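Local coordinates for protein arsenite methyltransferase (Chlamydomonas reinhardtii, PDB 5EVJ) that probably methylates trivalent arsenic, supplied as its glutathione conjugate, using S-adenosyl-L-methionine as the methyl donor, at residues I167-I172 with H196-Y201; R243-E248 with S268-L273. The protein carries 15 engineered substitutions. All blocks are in the same frame, centred on the assembly; numbering follows the deposited sequence.

Contact 1 of 2, residues I167-I172 with H196-Y201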
loop_
_atom_site.group_PDB
_atom_site.type_symbol
_atom_site.label_atom_id
_atom_site.label_comp_id
_atom_site.label_asym_id
_atom_site.label_seq_id
_atom_site.Cartn_x
_atom_site.Cartn_y
_atom_site.Cartn_z
ATOM N N ILE A 167 4.885 -0.750 -2.546
ATOM C CA ILE A 167 4.595 -0.731 -1.108
ATOM C C ILE A 167 5.566 0.195 -0.367
ATOM O O ILE A 167 6.689 0.484 -0.862
ATOM C CB ILE A 167 4.568 -2.139 -0.412
ATOM C CG1 ILE A 167 5.991 -2.603 -0.071
ATOM C CG2 ILE A 167 3.668 -3.150 -1.168
ATOM C CD1 ILE A 167 6.093 -4.073 0.387
ATOM N N SER A 168 5.126 0.643 0.825
ATOM C CA SER A 168 5.844 1.642 1.578
ATOM C C SER A 168 5.379 1.615 2.998
ATOM O O SER A 168 4.237 1.296 3.280
ATOM C CB SER A 168 5.574 3.042 1.034
ATOM O OG SER A 168 6.611 3.921 1.430
ATOM N N ASN A 169 6.254 2.011 3.917
ATOM C CA ASN A 169 5.869 1.949 5.314
ATOM C C ASN A 169 6.360 3.187 6.054
ATOM O O ASN A 169 7.536 3.252 6.457
ATOM C CB ASN A 169 6.384 0.649 5.904
ATOM C CG ASN A 169 5.781 0.341 7.256
ATOM O OD1 ASN A 169 5.247 1.230 7.918
ATOM N ND2 ASN A 169 5.909 -0.916 7.708
ATOM N N CYS A 170 5.496 4.208 6.148
ATOM C CA CYS A 170 5.752 5.396 6.973
ATOM C C CYS A 170 6.985 6.115 6.607
ATOM O O CYS A 170 7.755 6.432 7.511
ATOM C CB CYS A 170 5.946 4.997 8.442
ATOM S SG CYS A 170 4.719 5.621 9.612
ATOM N N VAL A 171 7.219 6.341 5.318
ATOM C CA VAL A 171 8.342 7.145 4.866
ATOM C C VAL A 171 7.877 8.239 3.898
ATOM O O VAL A 171 8.645 9.127 3.530
ATOM C CB VAL A 171 9.460 6.340 4.109
ATOM C CG1 VAL A 171 10.273 5.362 4.997
ATOM C CG2 VAL A 171 8.926 5.685 2.838
ATOM N N ILE A 172 6.628 8.220 3.487
ATOM C CA ILE A 172 6.237 9.201 2.502
ATOM C C ILE A 172 6.005 10.602 3.092
ATOM O O ILE A 172 6.169 11.604 2.397
ATOM C CB ILE A 172 5.110 8.677 1.592
ATOM C CG1 ILE A 172 5.547 7.314 1.037
ATOM C CG2 ILE A 172 4.767 9.682 0.492
ATOM C CD1 ILE A 172 4.704 6.732 -0.072
ATOM N N HIS A 196 0.096 0.060 -2.352
ATOM C CA HIS A 196 -0.479 -0.420 -1.134
ATOM C C HIS A 196 0.525 -0.031 -0.034
ATOM O O HIS A 196 1.611 -0.590 0.050
ATOM C CB HIS A 196 -0.601 -1.905 -1.197
ATOM C CG HIS A 196 -1.419 -2.517 -0.118
ATOM N ND1 HIS A 196 -0.930 -2.738 1.161
ATOM C CD2 HIS A 196 -2.646 -3.089 -0.147
ATOM C CE1 HIS A 196 -1.836 -3.370 1.881
ATOM N NE2 HIS A 196 -2.903 -3.544 1.129
ATOM N N PHE A 197 0.151 0.874 0.851
ATOM C CA PHE A 197 1.140 1.461 1.768
ATOM C C PHE A 197 0.499 2.041 3.034
ATOM O O PHE A 197 -0.706 2.354 3.048
ATOM C CB PHE A 197 1.935 2.516 0.998
ATOM C CG PHE A 197 1.253 3.818 0.846
ATOM C CD1 PHE A 197 0.167 3.975 -0.000
ATOM C CD2 PHE A 197 1.755 4.929 1.523
ATOM C CE1 PHE A 197 -0.453 5.229 -0.175
ATOM C CE2 PHE A 197 1.201 6.167 1.365
ATOM C CZ PHE A 197 0.067 6.320 0.530
ATOM N N SER A 198 1.271 2.115 4.102
ATOM C CA SER A 198 0.774 2.647 5.343
ATOM C C SER A 198 1.556 3.896 5.676
ATOM O O SER A 198 2.742 4.026 5.330
ATOM C CB SER A 198 0.871 1.608 6.482
ATOM O OG SER A 198 2.225 1.189 6.632
ATOM N N ASP A 199 0.875 4.843 6.292
ATOM C CA ASP A 199 1.543 6.062 6.673
ATOM C C ASP A 199 0.682 6.747 7.718
ATOM O O ASP A 199 -0.413 6.263 8.095
ATOM C CB ASP A 199 1.829 6.957 5.451
ATOM C CG ASP A 199 3.127 7.807 5.618
ATOM O OD1 ASP A 199 3.467 8.140 6.763
ATOM O OD2 ASP A 199 3.826 8.156 4.620
ATOM N N VAL A 200 1.168 7.860 8.216
ATOM C CA VAL A 200 0.417 8.557 9.257
ATOM C C VAL A 200 -0.308 9.776 8.685
ATOM O O VAL A 200 0.252 10.547 7.925
ATOM C CB VAL A 200 1.334 8.941 10.413
ATOM C CG1 VAL A 200 0.572 9.822 11.393
ATOM C CG2 VAL A 200 1.818 7.683 11.114
ATOM N N TYR A 201 -1.571 9.924 9.026
ATOM C CA TYR A 201 -2.377 11.083 8.561
ATOM C C TYR A 201 -3.043 11.778 9.738
ATOM O O TYR A 201 -3.084 11.210 10.870
ATOM C CB TYR A 201 -3.462 10.596 7.565
ATOM C CG TYR A 201 -2.814 9.919 6.381
ATOM C CD1 TYR A 201 -2.520 8.546 6.420
ATOM C CD2 TYR A 201 -2.425 10.648 5.241
ATOM C CE1 TYR A 201 -1.858 7.924 5.374
ATOM C CE2 TYR A 201 -1.742 10.016 4.178
ATOM C CZ TYR A 201 -1.478 8.646 4.285
ATOM O OH TYR A 201 -0.870 7.974 3.265
HETATM O O HOH W 1 4.803 5.229 3.535
#
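Ser168 and Phe197 lie side by side on two parallel strands, their side chains on the same face of the sheet with the CB atoms 3.7 Å apart, and the dense part of the contact gathers here. With CG between its backbone N and carbonyl carbon (chi1 80°), the Phe197 ring stands on the face where Ile172 reaches it. The side chains of Ile172 and Phe197 cross at about a right angle, placing Ile172 CD1 3.8 Å from Phe197 CD2 and equally close to CE2, while helix 178-188 packs against Ile172 through Lys178 and Val181. Two backbone bonds keep the chains in step: Ser198 N to Ser168 O at 3.2 Å, and Cys170 N to Ser198 O at 2.9 Å. A separate apolar touch joins Cys170 SG, tied by a disulfide to Cys74, to Val200 CG2 at 3.9 Å.

The side at Val171, itself partly exposed, is bridged by water instead. Water 1 donates to Ser198 O (3.0 Å), accepts from Val171 N, bonds Ser168 OG and gives Asp199 OD2 a weak bond. The Asp199 carboxylate reaches across to the 170-172 turn, where OD2 takes a weak bond from Ile172 N at 3.0 Å. Asn169 sends ND2 to Asp97 OD2 and Gly75 O. Parallel strands 163-169 and 193-202, joined through helix 178-188, form a beta-alpha-beta crossover, as in the Rossmann-like fold of S-adenosylmethionine-dependent methyltransferases.

Contact 2 of 2, residues R243-E248 with S268-L273. Engineered in segment 243-248: Ala247 (natural residue Cys).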
loop_
_atom_site.group_PDB
_atom_site.type_symbol
_atom_site.label_atom_id
_atom_site.label_comp_id
_atom_site.label_asym_id
_atom_site.label_seq_id
_atom_site.Cartn_x
_atom_site.Cartn_y
_atom_site.Cartn_z
ATOM N N ARG A 243 -8.571 3.947 -1.419
ATOM C CA ARG A 243 -9.428 3.174 -0.535
ATOM C C ARG A 243 -8.641 2.898 0.698
ATOM O O ARG A 243 -7.478 2.539 0.653
ATOM C CB ARG A 243 -9.830 1.850 -1.186
ATOM C CG ARG A 243 -10.758 1.981 -2.385
ATOM C CD ARG A 243 -12.232 2.154 -2.015
ATOM N NE ARG A 243 -12.987 2.354 -3.260
ATOM C CZ ARG A 243 -13.724 1.407 -3.827
ATOM N NH1 ARG A 243 -13.837 0.239 -3.235
ATOM N NH2 ARG A 243 -14.366 1.636 -4.970
ATOM N N GLN A 244 -9.297 3.080 1.811
ATOM C CA GLN A 244 -8.727 2.912 3.117
ATOM C C GLN A 244 -8.912 1.426 3.524
ATOM O O GLN A 244 -10.040 0.899 3.602
ATOM C CB GLN A 244 -9.462 3.915 4.024
ATOM C CG GLN A 244 -9.295 3.631 5.494
ATOM C CD GLN A 244 -9.804 4.770 6.358
ATOM O OE1 GLN A 244 -9.509 5.941 6.108
ATOM N NE2 GLN A 244 -10.588 4.423 7.380
ATOM N N LEU A 245 -7.830 0.719 3.772
ATOM C CA LEU A 245 -7.999 -0.684 4.149
ATOM C C LEU A 245 -8.208 -0.783 5.657
ATOM O O LEU A 245 -9.036 -1.548 6.120
ATOM C CB LEU A 245 -6.758 -1.520 3.722
ATOM C CG LEU A 245 -6.756 -2.999 4.211
ATOM C CD1 LEU A 245 -7.987 -3.758 3.712
ATOM C CD2 LEU A 245 -5.497 -3.780 3.892
ATOM N N GLU A 246 -7.460 0.009 6.428
ATOM C CA GLU A 246 -7.638 0.065 7.861
ATOM C C GLU A 246 -6.919 1.267 8.498
ATOM O O GLU A 246 -5.919 1.790 7.983
ATOM C CB GLU A 246 -7.149 -1.208 8.525
ATOM C CG GLU A 246 -5.636 -1.327 8.599
ATOM C CD GLU A 246 -5.219 -2.744 8.966
ATOM O OE1 GLU A 246 -5.464 -3.175 10.122
ATOM O OE2 GLU A 246 -4.660 -3.439 8.092
ATOM N N ALA A 247 -7.478 1.716 9.605
ATOM C CA ALA A 247 -6.994 2.910 10.255
ATOM C C ALA A 247 -6.987 2.625 11.741
ATOM O O ALA A 247 -7.896 1.981 12.283
ATOM C CB ALA A 247 -7.895 4.098 9.939
ATOM N N GLU A 248 -5.938 3.082 12.380
ATOM C CA GLU A 248 -5.866 3.056 13.817
ATOM C C GLU A 248 -5.485 4.461 14.327
ATOM O O GLU A 248 -4.472 5.056 13.898
ATOM C CB GLU A 248 -4.898 1.945 14.317
ATOM C CG GLU A 248 -5.444 0.494 14.343
ATOM C CD GLU A 248 -6.880 0.319 14.907
ATOM O OE1 GLU A 248 -7.247 1.004 15.895
ATOM O OE2 GLU A 248 -7.659 -0.526 14.371
ATOM N N SER A 268 -2.866 6.051 11.672
ATOM C CA SER A 268 -2.036 5.173 10.920
ATOM C C SER A 268 -3.057 4.638 9.940
ATOM O O SER A 268 -4.019 3.988 10.348
ATOM C CB SER A 268 -1.610 4.016 11.858
ATOM O OG SER A 268 -0.893 3.025 11.163
ATOM N N ILE A 269 -2.874 4.925 8.659
ATOM C CA ILE A 269 -3.828 4.409 7.633
ATOM C C ILE A 269 -3.064 3.659 6.539
ATOM O O ILE A 269 -1.997 4.122 6.065
ATOM C CB ILE A 269 -4.627 5.524 6.923
ATOM C CG1 ILE A 269 -5.340 6.455 7.931
ATOM C CG2 ILE A 269 -5.618 4.938 5.898
ATOM C CD1 ILE A 269 -6.036 7.652 7.246
ATOM N N THR A 270 -3.634 2.519 6.140
ATOM C CA THR A 270 -3.126 1.730 5.034
ATOM C C THR A 270 -4.100 2.014 3.920
ATOM O O THR A 270 -5.301 1.717 4.010
ATOM C CB THR A 270 -3.067 0.180 5.318
ATOM O OG1 THR A 270 -2.149 -0.120 6.371
ATOM C CG2 THR A 270 -2.540 -0.572 4.068
ATOM N N TYR A 271 -3.547 2.537 2.849
ATOM C CA TYR A 271 -4.295 2.934 1.680
ATOM C C TYR A 271 -4.044 1.989 0.535
ATOM O O TYR A 271 -2.914 1.450 0.392
ATOM C CB TYR A 271 -3.851 4.375 1.217
ATOM C CG TYR A 271 -4.667 5.457 1.894
ATOM C CD1 TYR A 271 -6.040 5.575 1.664
ATOM C CD2 TYR A 271 -4.056 6.374 2.761
ATOM C CE1 TYR A 271 -6.796 6.589 2.271
ATOM C CE2 TYR A 271 -4.766 7.381 3.372
ATOM C CZ TYR A 271 -6.150 7.465 3.163
ATOM O OH TYR A 271 -6.834 8.442 3.830
ATOM N N ARG A 272 -5.050 1.895 -0.334
ATOM C CA ARG A 272 -5.009 1.112 -1.523
ATOM C C ARG A 272 -5.221 1.997 -2.741
ATOM O O ARG A 272 -6.291 2.597 -2.911
ATOM C CB ARG A 272 -6.039 0.005 -1.465
ATOM C CG ARG A 272 -5.863 -0.834 -0.195
ATOM C CD ARG A 272 -6.639 -2.149 -0.376
ATOM N NE ARG A 272 -5.953 -3.116 -1.247
ATOM C CZ ARG A 272 -6.118 -4.447 -1.224
ATOM N NH1 ARG A 272 -6.994 -5.012 -0.411
ATOM N NH2 ARG A 272 -5.370 -5.251 -2.027
ATOM N N LEU A 273 -4.205 2.042 -3.613
ATOM C CA LEU A 273 -4.210 2.926 -4.743
ATOM C C LEU A 273 -4.051 2.080 -6.010
ATOM O O LEU A 273 -2.904 1.763 -6.448
ATOM C CB LEU A 273 -3.094 3.910 -4.595
ATOM C CG LEU A 273 -3.288 5.265 -3.903
ATOM C CD1 LEU A 273 -4.260 5.253 -2.732
ATOM C CD2 LEU A 273 -1.928 5.840 -3.496
HETATM O O HOH W 2 -9.348 8.336 4.465
#
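Gln244 keeps CG anti to its backbone N (chi1 163°) and Ile269 keeps CG2 anti to its own, which puts Gln244 CG 3.9 Å from Ile269 CG2 as the two side chains cross at about a right angle. They belong to an antiparallel pair interrupted by a beta bulge, in which strand 243-249, outermost at this end of the sheet, runs against 266-274. Gln244 is paired with Tyr271, but Glu246 with Thr270, so Leu245 is the extra residue, and its helical psi of -41° lets the strand take up the shift.

Thr270 grips both sides of the irregularity. Its O accepts Leu245 N at 2.7 Å and its N donates to Glu246 O at 3.0 Å, both bonds nearly straight. Leu245 turns its CB toward the other strand, 4.1 Å from Arg272 CG. The guanidinium of Arg272 makes a salt bridge with Glu194 through NE, while Arg243 pairs through NH1 with Asp307, so these charged ends tie the strands to their surroundings.

On the face of Gln244, Ile269 and Tyr271, the engineered Ala247 meets Ile269 CG1 with CB at 4.0 Å. Ile269 CG2 also lies over one face of the Tyr271 ring, 3.6 Å above its plane and offset toward the rim. Gln244 NE2 bonds Asp308 OD2, Gln244 OE1 takes a hydrogen bond from water 2 at 2.9 Å, and Tyr271 OH donates to the same water at 2.6 Å.

In the fold
From the N terminus, the chain lays down strands 86-90, 110-115 and 143-147 before reaching 163-169. Contact 1 closes the loop that runs through helix 178-188 back to strand 193-202, a parallel crossover. The chain then passes helices 208-212 and 227-237 and enters strand 243-249, and contact 2 closes the next loop, which carries helix 256-261 and returns antiparallel along 266-274. The two loops follow in series, neither enclosing the other. Strands 193-202 and 266-274 are neighbours, so both contacts belong to one sheet, joined by probable backbone bonds such as Tyr271 N to Phe197 O at 2.9 Å. Strand order 3-2-1-4-5-7-6 is that of class I methyltransferases.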